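Local coordinates for bromodomain protein, putative (Plasmodium falciparum 3D7, PDB 4PY6), which probably recognises acetylated lysines, as other bromodomains do, through the small four-helix module held here, which is one part of a much longer parasite protein, at residues Asp29-Leu32 and Lys33-Asn37; Lys68-Asp71 and Tyr72-Ser76. One frame throughout, in Å; residues are numbered along the deposited sequence.

Interaction 1: residues Asp29-Leu32 and Lys33-Asn37; sequences DNVL and KLLKN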
ATOM      1  N   ASP A  29      -7.223   5.830 -14.231  1.00 23.21           N
ATOM      2  CA  ASP A  29      -8.275   5.043 -13.581  1.00 24.04           C
ATOM      3  C   ASP A  29      -7.849   3.771 -12.848  1.00 27.94           C
ATOM      4  O   ASP A  29      -8.505   3.393 -11.874  1.00 28.37           O
ATOM      5  CB  ASP A  29      -9.406   4.735 -14.581  1.00 26.75           C
ATOM      6  CG  ASP A  29      -9.974   5.956 -15.284  1.00 36.09           C
ATOM      7  OD1 ASP A  29     -10.364   6.921 -14.584  1.00 36.82           O
ATOM      8  OD2 ASP A  29     -10.050   5.940 -16.530  1.00 41.23           O
ATOM      9  N   ASN A  30      -6.791   3.094 -13.320  1.00 23.86           N
ATOM     10  CA  ASN A  30      -6.351   1.830 -12.723  1.00 23.92           C
ATOM     11  C   ASN A  30      -5.131   1.930 -11.796  1.00 26.76           C
ATOM     12  O   ASN A  30      -4.873   0.996 -11.030  1.00 26.79           O
ATOM     13  CB  ASN A  30      -6.171   0.753 -13.799  1.00 24.83           C
ATOM     14  CG  ASN A  30      -7.381   0.566 -14.687  1.00 47.15           C
ATOM     15  OD1 ASN A  30      -7.460   1.108 -15.792  1.00 41.10           O
ATOM     16  ND2 ASN A  30      -8.360  -0.190 -14.219  1.00 41.07           N
ATOM     17  N   VAL A  31      -4.384   3.052 -11.851  1.00 21.84           N
ATOM     18  CA  VAL A  31      -3.206   3.238 -10.999  1.00 21.00           C
ATOM     19  C   VAL A  31      -3.401   4.415 -10.031  1.00 24.72           C
ATOM     20  O   VAL A  31      -3.487   4.197  -8.820  1.00 24.86           O
ATOM     21  CB  VAL A  31      -1.856   3.299 -11.783  1.00 23.97           C
ATOM     22  CG1 VAL A  31      -0.662   3.314 -10.829  1.00 23.53           C
ATOM     23  CG2 VAL A  31      -1.724   2.140 -12.771  1.00 23.94           C
ATOM     24  N   LEU A  32      -3.492   5.646 -10.569  1.00 20.91           N
ATOM     25  CA  LEU A  32      -3.647   6.892  -9.815  1.00 20.83           C
ATOM     26  C   LEU A  32      -4.939   6.979  -8.990  1.00 25.84           C
ATOM     27  O   LEU A  32      -4.870   7.378  -7.827  1.00 25.71           O
ATOM     28  CB  LEU A  32      -3.484   8.112 -10.755  1.00 20.43           C
ATOM     29  CG  LEU A  32      -3.565   9.528 -10.159  1.00 25.21           C
ATOM     30  CD1 LEU A  32      -2.361   9.841  -9.288  1.00 24.94           C
ATOM     31  CD2 LEU A  32      -3.660  10.561 -11.257  1.00 27.63           C
ATOM     32  N   LYS A  33      -6.101   6.600  -9.579  1.00 23.20           N
ATOM     33  CA  LYS A  33      -7.424   6.648  -8.932  1.00 24.45           C
ATOM     34  C   LYS A  33      -7.476   5.885  -7.603  1.00 29.84           C
ATOM     35  O   LYS A  33      -8.118   6.348  -6.659  1.00 30.41           O
ATOM     36  CB  LYS A  33      -8.519   6.132  -9.884  1.00 27.53           C
ATOM     37  CG  LYS A  33      -9.934   6.576  -9.518  1.00 41.39           C
ATOM     38  CD  LYS A  33     -10.889   5.390  -9.422  1.00 52.24           C
ATOM     39  CE  LYS A  33     -11.845   5.298 -10.590  1.00 63.38           C
ATOM     40  NZ  LYS A  33     -12.964   6.269 -10.471  1.00 73.69           N
ATOM     41  N   LEU A  34      -6.795   4.726  -7.538  1.00 26.47           N
ATOM     42  CA  LEU A  34      -6.752   3.876  -6.348  1.00 27.26           C
ATOM     43  C   LEU A  34      -5.747   4.363  -5.290  1.00 30.74           C
ATOM     44  O   LEU A  34      -5.792   3.892  -4.152  1.00 31.55           O
ATOM     45  CB  LEU A  34      -6.494   2.400  -6.727  1.00 27.55           C
ATOM     46  CG  LEU A  34      -7.483   1.733  -7.701  1.00 32.77           C
ATOM     47  CD1 LEU A  34      -7.028   0.339  -8.059  1.00 33.21           C
ATOM     48  CD2 LEU A  34      -8.896   1.669  -7.126  1.00 36.73           C
ATOM     49  N   LEU A  35      -4.863   5.314  -5.658  1.00 25.84           N
ATOM     50  CA  LEU A  35      -3.844   5.875  -4.763  1.00 25.32           C
ATOM     51  C   LEU A  35      -4.153   7.295  -4.285  1.00 29.10           C
ATOM     52  O   LEU A  35      -3.896   7.598  -3.120  1.00 29.25           O
ATOM     53  CB  LEU A  35      -2.458   5.848  -5.428  1.00 24.22           C
ATOM     54  CG  LEU A  35      -1.742   4.503  -5.471  1.00 28.71           C
ATOM     55  CD1 LEU A  35      -0.889   4.398  -6.708  1.00 27.68           C
ATOM     56  CD2 LEU A  35      -0.883   4.295  -4.234  1.00 31.20           C
ATOM     57  N   LYS A  36      -4.670   8.165  -5.184  1.00 25.23           N
ATOM     58  CA  LYS A  36      -4.974   9.579  -4.917  1.00 25.34           C
ATOM     59  C   LYS A  36      -6.001   9.875  -3.809  1.00 30.98           C
ATOM     60  O   LYS A  36      -6.018  10.998  -3.300  1.00 31.03           O
ATOM     61  CB  LYS A  36      -5.286  10.359  -6.214  1.00 27.19           C
ATOM     62  CG  LYS A  36      -6.646  10.051  -6.839  1.00 40.84           C
ATOM     63  CD  LYS A  36      -7.012  11.058  -7.918  1.00 49.65           C
ATOM     64  CE  LYS A  36      -8.442  10.899  -8.370  1.00 59.68           C
ATOM     65  NZ  LYS A  36      -8.825  11.933  -9.365  1.00 68.56           N
ATOM     66  N   ASN A  37      -6.844   8.893  -3.437  1.00 28.71           N
ATOM     67  CA  ASN A  37      -7.852   9.077  -2.388  1.00 30.26           C
ATOM     68  C   ASN A  37      -7.855   7.976  -1.308  1.00 35.20           C
ATOM     69  O   ASN A  37      -8.851   7.815  -0.594  1.00 36.38           O
ATOM     70  CB  ASN A  37      -9.243   9.290  -3.000  1.00 32.10           C
ATOM     71  CG  ASN A  37      -9.424  10.651  -3.624  1.00 54.64           C
ATOM     72  OD1 ASN A  37      -9.514  11.675  -2.935  1.00 50.01           O
ATOM     73  ND2 ASN A  37      -9.501  10.689  -4.945  1.00 45.30           N
TER
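Leu32 O takes two backbone hydrogen bonds near the C-terminal end of helix 22-32, the first helix of the bromodomain's four-helix bundle. Lys36 N lies 2.8 Å from Leu32 O and its N-H points almost straight at it, the C=O...N angle of 177° putting the donor nearly along the C=O axis. Leu35 N reaches the same Leu32 O at 3.0 Å by another route, from well above the carbonyl plane. The two N-H groups together hold this carbonyl against the backbone of Leu35 and Lys36. One residue earlier, Val31 O meets carbon: Leu35 CD1 lies against it at 3.4 Å, while Leu35 CD1 also packs on Val31 CG1 at 4.3 Å. These two apolar side chains face the interior, Val31 against Phe125 and Phe90, Leu35 against Met94 and Tyr98. With CG anti to its backbone N (chi1 -178°), Leu32 turns its branched end toward helix 72-81. Leu34 CD1 comes to 3.7 Å from Asn30 O, and its side chain also touches Leu128 of helix 112-138. On the more exposed side, Lys33 lays CB over Asp29 O at 3.4 Å; Lys33 NZ stops 4.9 Å from Asp29 OD1, too far for contact, though the opposite charges probably attract weakly. Lys36 has CG between its backbone N and carbonyl carbon (chi1 73°), which brings CB and CG alongside Leu32 O, each at 3.4 Å, before the rest of the chain runs on extended.

Interaction 2: residues Lys68-Asp71 and Tyr72-Ser76; sequences KPMD and YITIS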
ATOM      1  N   LYS A  68      12.750  18.661  -7.349  1.00 22.42           N
ATOM      2  CA  LYS A  68      11.478  18.696  -8.066  1.00 21.57           C
ATOM      3  C   LYS A  68      10.331  18.230  -7.147  1.00 25.81           C
ATOM      4  O   LYS A  68      10.172  17.025  -6.924  1.00 24.29           O
ATOM      5  CB  LYS A  68      11.548  17.876  -9.373  1.00 23.01           C
ATOM      6  CG  LYS A  68      10.371  18.104 -10.319  1.00 32.84           C
ATOM      7  CD  LYS A  68      10.483  17.236 -11.561  1.00 40.61           C
ATOM      8  CE  LYS A  68       9.250  17.280 -12.428  1.00 50.35           C
ATOM      9  NZ  LYS A  68       9.275  16.219 -13.468  1.00 58.19           N
ATOM     10  N   PRO A  69       9.537  19.176  -6.585  1.00 23.73           N
ATOM     11  CA  PRO A  69       8.410  18.775  -5.725  1.00 23.57           C
ATOM     12  C   PRO A  69       7.275  18.171  -6.548  1.00 28.10           C
ATOM     13  O   PRO A  69       6.921  18.708  -7.601  1.00 27.91           O
ATOM     14  CB  PRO A  69       7.983  20.088  -5.051  1.00 26.17           C
ATOM     15  CG  PRO A  69       9.013  21.119  -5.450  1.00 31.23           C
ATOM     16  CD  PRO A  69       9.590  20.643  -6.735  1.00 26.19           C
ATOM     17  N   MET A  70       6.726  17.037  -6.086  1.00 24.98           N
ATOM     18  CA  MET A  70       5.651  16.337  -6.787  1.00 24.46           C
ATOM     19  C   MET A  70       4.502  15.955  -5.850  1.00 29.05           C
ATOM     20  O   MET A  70       4.714  15.748  -4.653  1.00 29.32           O
ATOM     21  CB  MET A  70       6.215  15.117  -7.551  1.00 26.24           C
ATOM     22  CG  MET A  70       5.314  14.581  -8.671  1.00 29.26           C
ATOM     23  SD  MET A  70       4.573  15.774  -9.822  1.00 33.58           S
ATOM     24  CE  MET A  70       6.028  16.407 -10.637  1.00 30.58           C
ATOM     25  N   ASP A  71       3.283  15.892  -6.408  1.00 25.71           N
ATOM     26  CA  ASP A  71       2.035  15.570  -5.707  1.00 26.06           C
ATOM     27  C   ASP A  71       1.012  14.972  -6.689  1.00 29.94           C
ATOM     28  O   ASP A  71       1.227  15.029  -7.902  1.00 28.95           O
ATOM     29  CB  ASP A  71       1.471  16.823  -5.019  1.00 28.70           C
ATOM     30  CG  ASP A  71       1.482  18.031  -5.926  1.00 39.53           C
ATOM     31  OD1 ASP A  71       0.483  18.243  -6.638  1.00 40.25           O
ATOM     32  OD2 ASP A  71       2.530  18.712  -5.994  1.00 46.03           O
ATOM     33  N   TYR A  72      -0.094  14.398  -6.161  1.00 27.03           N
ATOM     34  CA  TYR A  72      -1.149  13.763  -6.958  1.00 26.59           C
ATOM     35  C   TYR A  72      -1.888  14.703  -7.914  1.00 31.02           C
ATOM     36  O   TYR A  72      -2.173  14.298  -9.046  1.00 30.43           O
ATOM     37  CB  TYR A  72      -2.145  12.992  -6.071  1.00 28.08           C
ATOM     38  CG  TYR A  72      -1.573  11.780  -5.365  1.00 29.31           C
ATOM     39  CD1 TYR A  72      -0.848  10.816  -6.062  1.00 30.50           C
ATOM     40  CD2 TYR A  72      -1.836  11.545  -4.018  1.00 30.73           C
ATOM     41  CE1 TYR A  72      -0.345   9.684  -5.423  1.00 30.96           C
ATOM     42  CE2 TYR A  72      -1.348  10.412  -3.370  1.00 31.60           C
ATOM     43  CZ  TYR A  72      -0.599   9.485  -4.076  1.00 37.63           C
ATOM     44  OH  TYR A  72      -0.112   8.370  -3.438  1.00 38.43           O
ATOM     45  N   ILE A  73      -2.206  15.940  -7.471  1.00 28.16           N
ATOM     46  CA  ILE A  73      -2.922  16.918  -8.297  1.00 28.36           C
ATOM     47  C   ILE A  73      -2.119  17.400  -9.523  1.00 30.83           C
ATOM     48  O   ILE A  73      -2.716  17.667 -10.566  1.00 30.60           O
ATOM     49  CB  ILE A  73      -3.619  18.042  -7.468  1.00 32.94           C
ATOM     50  CG1 ILE A  73      -4.848  18.632  -8.193  1.00 34.46           C
ATOM     51  CG2 ILE A  73      -2.658  19.126  -6.994  1.00 33.90           C
ATOM     52  CD1 ILE A  73      -6.178  18.012  -7.781  1.00 42.93           C
ATOM     53  N   THR A  74      -0.774  17.465  -9.406  1.00 26.24           N
ATOM     54  CA  THR A  74       0.123  17.853 -10.500  1.00 25.43           C
ATOM     55  C   THR A  74       0.115  16.739 -11.552  1.00 27.54           C
ATOM     56  O   THR A  74       0.048  17.022 -12.748  1.00 27.04           O
ATOM     57  CB  THR A  74       1.533  18.176  -9.965  1.00 34.35           C
ATOM     58  OG1 THR A  74       1.429  19.178  -8.955  1.00 35.65           O
ATOM     59  CG2 THR A  74       2.480  18.673 -11.055  1.00 33.44           C
ATOM     60  N   ILE A  75       0.138  15.476 -11.089  1.00 22.94           N
ATOM     61  CA  ILE A  75       0.102  14.277 -11.925  1.00 21.74           C
ATOM     62  C   ILE A  75      -1.251  14.151 -12.647  1.00 25.04           C
ATOM     63  O   ILE A  75      -1.265  13.855 -13.840  1.00 24.26           O
ATOM     64  CB  ILE A  75       0.540  13.026 -11.116  1.00 24.37           C
ATOM     65  CG1 ILE A  75       2.063  13.099 -10.838  1.00 24.41           C
ATOM     66  CG2 ILE A  75       0.163  11.713 -11.830  1.00 24.88           C
ATOM     67  CD1 ILE A  75       2.610  12.170  -9.828  1.00 29.95           C
ATOM     68  N   SER A  76      -2.370  14.447 -11.942  1.00 21.81           N
ATOM     69  CA  SER A  76      -3.727  14.437 -12.507  1.00 22.13           C
ATOM     70  C   SER A  76      -3.848  15.487 -13.619  1.00 27.17           C
ATOM     71  O   SER A  76      -4.520  15.237 -14.623  1.00 27.11           O
ATOM     72  CB  SER A  76      -4.763  14.712 -11.423  1.00 25.78           C
ATOM     73  OG  SER A  76      -4.824  13.654 -10.481  1.00 34.31           O
TER
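Asp71 is the N-cap of helix 72-81 and its carboxylate binds Thr74; the side chain can be followed outward. Its CB sits beside Tyr72 N, the first amide of the helix. A chi1 of 46° sets CG between the backbone N and the carbonyl carbon, swinging the carboxylate forward over the first turn. There OD1 is gripped twice: Thr74 OG1 donates to Asp71 OD1 at 2.7 Å, on the syn side, and Thr74 N donates to Asp71 OD1 at 3.1 Å, the capping bond proper. Both donors approach from the same face of the carboxylate, the amide 38° out of its plane and the hydroxyl 31°. OD1 also lies 3.3 Å from Ile73 CG2, a methyl flanking the cap. OD2 has Thr74 OG1 as its nearest neighbour, at 3.2 Å. The two side chains cross at about a right angle, and the negative carboxylate at the amide end of the helix would probably interact favourably with the helix dipole. Behind the cap, Ile75 N makes a weak hydrogen bond to Asp71 O at 3.4 Å. Met70, bent at chi2 and chi3, curls back over this turn: CG rests on Ile75 CD1 at 3.8 Å, and SD touches both Thr74 CG2 and Ile75 CG1. Asp71 N makes a weak hydrogen bond to Met70 SD. Ile75 continues inward to Phe90, Met94 and Ile97 of helix 87-104, while the hydroxyl of Tyr72 is hydrogen-bonded to that of Tyr98. An aspartate N-cap with a threonine three residues on, its hydroxyl as well as its amide bound to the carboxylate, here starts the second of the four bromodomain bundle helices, helix 56-65 belonging to the preceding long loop.

The two contacts come in series: interaction 1 lies at the C-terminal end of helix 22-32 and the residues that follow, and interaction 2 opens the N-terminal end of helix 72-81, with the long loop and helix 56-65 between. Their centres are about 13 Å apart, yet the ends they shape meet directly. Leu32 CD1 packs on Tyr72 CD1 at 3.7 Å, Leu32 CD2 touches Ser76 OG at 3.4 Å, and Lys36 CA lies 3.8 Å from Tyr72 CD2. Helix 87-104 is shared, its Met94 meeting Leu32, Leu35 and Ile75. The helix ends thus pack together in the bundle without supplying ligand-pocket residues; the ligand is about 8 Å from the Asp71 side chain and about 14 Å from that of Lys36.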